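Local coordinates for nitroreductase (Bacteroides fragilis NCTC 9343, PDB 3EK3), which probably acts as an FMN-dependent nitroreductase that uses NADH or NADPH in reducing nitrogen-containing compounds, at residues M44-W49 against Q106-M111. Numbering follows the deposited sequence.
Sequences MHYETW and QWWAGM. With FMN (flavin mononucleotide), chain B.
With CG of Gln106 anti to its carbonyl carbon and the chain then bent at chi2 (-57°), the carboxamide is carried to the ring of Tyr46, which the same choice of chi1 (-72°) directs toward the 106-111 segment. NE2 of Gln106 reaches CE2 of Tyr46 at 3.6 Å. The two side chains cross at about a right angle, the ring and amide planes are 39° apart, and the amide nitrogen approaches the ring obliquely, so the pair is a van der Waals contact rather than a stack. The same CE2 of Tyr46 also lies near the plane of the Trp108 indole, at its edge, 4.4 Å from CZ2. Selenomethionine Met44 adds its CG at 4.3 Å from CZ2 of Trp108, while its CB sits over the centre of the Tyr46 ring, 3.4 Å above the plane.

On the other segment, the type I turn from Gln106 to Ala109, with Ala109 N bonded to Gln106 O at 3.0 Å, brings CB of Gln106 over the centre of the Trp108 indole. Trp108 is the N-cap of helix 109-126, and Trp49, packed on that helix, leads into edge strand 50-54. The contact is a surface one, joining the loop that enters the sheet to the turn before the helix, beside an FMN held between the two subunits, as in nitroreductase-family dimers.

Both segments also border the FMN: CB of Trp108 lies 3.9 Å from the dimethylbenzene methyl C7M, and CB of His45 lies 3.4 Å from the ribityl O4'. Ser16, Arg18 and Lys179 of the second subunit are among the residues hydrogen-bonded to the cofactor. Asn135 of that subunit packs against Trp107 and Trp108.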
loop_
_atom_site.group_PDB
_atom_site.type_symbol
_atom_site.label_atom_id
_atom_site.label_comp_id
_atom_site.label_asym_id
_atom_site.label_seq_id
_atom_site.Cartn_x
_atom_site.Cartn_y
_atom_site.Cartn_z
HETATM N N MSE A 44 -13.333 1.823 -4.240
HETATM C CA MSE A 44 -14.817 1.915 -4.149
HETATM C C MSE A 44 -15.344 1.903 -2.714
HETATM O O MSE A 44 -16.544 1.673 -2.479
HETATM C CB MSE A 44 -15.458 0.783 -4.966
HETATM C CG MSE A 44 -15.127 0.859 -6.445
HETATM SE SE MSE A 44 -16.043 2.346 -7.290
HETATM C CE MSE A 44 -17.832 1.800 -6.908
ATOM N N HIS A 45 -14.460 2.173 -1.742
ATOM C CA HIS A 45 -14.769 1.991 -0.330
ATOM C C HIS A 45 -15.393 0.598 -0.090
ATOM O O HIS A 45 -16.264 0.435 0.749
ATOM C CB HIS A 45 -15.674 3.132 0.161
ATOM C CG HIS A 45 -15.805 3.201 1.648
ATOM N ND1 HIS A 45 -14.726 3.073 2.490
ATOM C CD2 HIS A 45 -16.903 3.288 2.445
ATOM C CE1 HIS A 45 -15.147 3.133 3.745
ATOM N NE2 HIS A 45 -16.461 3.256 3.742
ATOM N N TYR A 46 -14.951 -0.422 -0.816
ATOM C CA TYR A 46 -15.532 -1.748 -0.583
ATOM C C TYR A 46 -15.221 -2.336 0.800
ATOM O O TYR A 46 -16.029 -3.109 1.312
ATOM C CB TYR A 46 -15.152 -2.730 -1.674
ATOM C CG TYR A 46 -15.811 -2.515 -2.998
ATOM C CD1 TYR A 46 -17.101 -2.013 -3.089
ATOM C CD2 TYR A 46 -15.180 -2.914 -4.174
ATOM C CE1 TYR A 46 -17.707 -1.850 -4.284
ATOM C CE2 TYR A 46 -15.804 -2.772 -5.411
ATOM C CZ TYR A 46 -17.061 -2.232 -5.452
ATOM O OH TYR A 46 -17.704 -2.082 -6.650
ATOM N N GLU A 47 -14.067 -2.014 1.393
ATOM C CA GLU A 47 -13.674 -2.591 2.692
ATOM C C GLU A 47 -13.905 -4.102 2.771
ATOM O O GLU A 47 -14.438 -4.602 3.777
ATOM C CB GLU A 47 -14.451 -1.949 3.835
ATOM C CG GLU A 47 -14.195 -0.501 4.025
ATOM C CD GLU A 47 -15.032 0.109 5.129
ATOM O OE1 GLU A 47 -16.252 0.310 4.914
ATOM O OE2 GLU A 47 -14.450 0.432 6.199
ATOM N N THR A 48 -13.539 -4.830 1.715
ATOM C CA THR A 48 -13.766 -6.262 1.683
ATOM C C THR A 48 -12.642 -7.030 2.398
ATOM O O THR A 48 -12.719 -8.244 2.572
ATOM C CB THR A 48 -13.925 -6.767 0.229
ATOM O OG1 THR A 48 -12.889 -6.183 -0.572
ATOM C CG2 THR A 48 -15.273 -6.366 -0.313
ATOM N N TRP A 49 -11.599 -6.318 2.793
ATOM C CA TRP A 49 -10.455 -6.917 3.483
ATOM C C TRP A 49 -10.850 -7.535 4.825
ATOM O O TRP A 49 -11.903 -7.229 5.406
ATOM C CB TRP A 49 -9.348 -5.877 3.733
ATOM C CG TRP A 49 -9.805 -4.493 4.215
ATOM C CD1 TRP A 49 -10.813 -4.195 5.101
ATOM C CD2 TRP A 49 -9.265 -3.247 3.807
ATOM N NE1 TRP A 49 -10.926 -2.857 5.251
ATOM C CE2 TRP A 49 -9.985 -2.242 4.468
ATOM C CE3 TRP A 49 -8.230 -2.871 2.947
ATOM C CZ2 TRP A 49 -9.719 -0.900 4.277
ATOM C CZ3 TRP A 49 -7.958 -1.535 2.783
ATOM C CH2 TRP A 49 -8.703 -0.571 3.438
ATOM N N GLN A 106 -11.583 -7.840 -7.424
ATOM C CA GLN A 106 -11.074 -6.635 -8.118
ATOM C C GLN A 106 -9.586 -6.736 -8.346
ATOM O O GLN A 106 -8.865 -7.287 -7.504
ATOM C CB GLN A 106 -11.361 -5.363 -7.322
ATOM C CG GLN A 106 -12.778 -5.221 -6.759
ATOM C CD GLN A 106 -13.883 -5.294 -7.794
ATOM O OE1 GLN A 106 -13.676 -5.037 -8.969
ATOM N NE2 GLN A 106 -15.075 -5.662 -7.349
ATOM N N TRP A 107 -9.092 -6.136 -9.422
ATOM C CA TRP A 107 -7.683 -6.336 -9.780
ATOM C C TRP A 107 -6.766 -5.658 -8.793
ATOM O O TRP A 107 -5.607 -6.052 -8.626
ATOM C CB TRP A 107 -7.376 -5.908 -11.218
ATOM C CG TRP A 107 -7.455 -4.445 -11.526
ATOM C CD1 TRP A 107 -8.481 -3.810 -12.154
ATOM C CD2 TRP A 107 -6.433 -3.451 -11.315
ATOM N NE1 TRP A 107 -8.172 -2.489 -12.339
ATOM C CE2 TRP A 107 -6.929 -2.234 -11.827
ATOM C CE3 TRP A 107 -5.146 -3.476 -10.771
ATOM C CZ2 TRP A 107 -6.188 -1.059 -11.802
ATOM C CZ3 TRP A 107 -4.408 -2.278 -10.694
ATOM C CH2 TRP A 107 -4.937 -1.090 -11.208
ATOM N N TRP A 108 -7.296 -4.640 -8.116
ATOM C CA TRP A 108 -6.548 -3.886 -7.130
ATOM C C TRP A 108 -6.647 -4.450 -5.704
ATOM O O TRP A 108 -6.244 -3.776 -4.729
ATOM C CB TRP A 108 -7.039 -2.440 -7.142
ATOM C CG TRP A 108 -8.484 -2.307 -6.792
ATOM C CD1 TRP A 108 -9.038 -2.313 -5.539
ATOM C CD2 TRP A 108 -9.564 -2.117 -7.707
ATOM N NE1 TRP A 108 -10.404 -2.166 -5.637
ATOM C CE2 TRP A 108 -10.749 -2.039 -6.949
ATOM C CE3 TRP A 108 -9.640 -1.992 -9.103
ATOM C CZ2 TRP A 108 -12.008 -1.838 -7.537
ATOM C CZ3 TRP A 108 -10.877 -1.794 -9.683
ATOM C CH2 TRP A 108 -12.049 -1.729 -8.900
ATOM N N ALA A 109 -7.197 -5.656 -5.570
ATOM C CA ALA A 109 -7.370 -6.281 -4.232
ATOM C C ALA A 109 -6.124 -6.221 -3.335
ATOM O O ALA A 109 -6.214 -5.893 -2.141
ATOM C CB ALA A 109 -7.822 -7.721 -4.372
ATOM N N GLY A 110 -4.966 -6.499 -3.910
ATOM C CA GLY A 110 -3.748 -6.489 -3.137
ATOM C C GLY A 110 -3.292 -5.091 -2.778
ATOM O O GLY A 110 -2.609 -4.897 -1.771
HETATM N N MSE A 111 -3.627 -4.113 -3.629
HETATM C CA MSE A 111 -3.260 -2.750 -3.290
HETATM C C MSE A 111 -4.086 -2.225 -2.137
HETATM O O MSE A 111 -3.544 -1.507 -1.256
HETATM C CB MSE A 111 -3.317 -1.843 -4.538
HETATM C CG MSE A 111 -2.341 -2.284 -5.622
HETATM SE SE MSE A 111 -2.020 -0.988 -6.998
HETATM C CE MSE A 111 -3.863 -0.765 -7.473
HETATM N N1 FMN B . -10.924 7.417 -5.803
HETATM C C2 FMN B . -11.208 8.077 -6.977
HETATM O O2 FMN B . -11.837 9.139 -6.960
HETATM N N3 FMN B . -10.841 7.564 -8.202
HETATM C C4 FMN B . -10.186 6.382 -8.264
HETATM O O4 FMN B . -9.685 6.072 -9.358
HETATM C C4A FMN B . -9.878 5.713 -7.072
HETATM N N5 FMN B . -9.196 4.524 -7.115
HETATM C C5A FMN B . -8.846 3.850 -5.962
HETATM C C6 FMN B . -8.118 2.663 -6.054
HETATM C C7 FMN B . -7.718 1.982 -4.906
HETATM C C7M FMN B . -6.750 0.802 -4.994
HETATM C C8 FMN B . -8.027 2.531 -3.655
HETATM C C8M FMN B . -7.228 2.093 -2.450
HETATM C C9 FMN B . -8.753 3.723 -3.570
HETATM C C9A FMN B . -9.165 4.399 -4.715
HETATM N N10 FMN B . -9.909 5.590 -4.662
HETATM C C10 FMN B . -10.217 6.255 -5.826
HETATM C "C1'" FMN B . -10.269 6.223 -3.340
HETATM C "C2'" FMN B . -11.377 5.421 -2.648
HETATM O "O2'" FMN B . -12.622 5.665 -3.279
HETATM C "C3'" FMN B . -11.451 5.892 -1.206
HETATM O "O3'" FMN B . -10.278 5.462 -0.550
HETATM C "C4'" FMN B . -12.657 5.300 -0.450
HETATM O "O4'" FMN B . -13.872 5.825 -0.968
HETATM C "C5'" FMN B . -12.569 5.607 1.043
HETATM O "O5'" FMN B . -12.614 7.011 1.259
HETATM P P FMN B . -11.444 7.802 2.055
HETATM O O1P FMN B . -11.206 7.090 3.329
HETATM O O2P FMN B . -11.859 9.281 2.168
HETATM O O3P FMN B . -10.160 7.659 1.277
#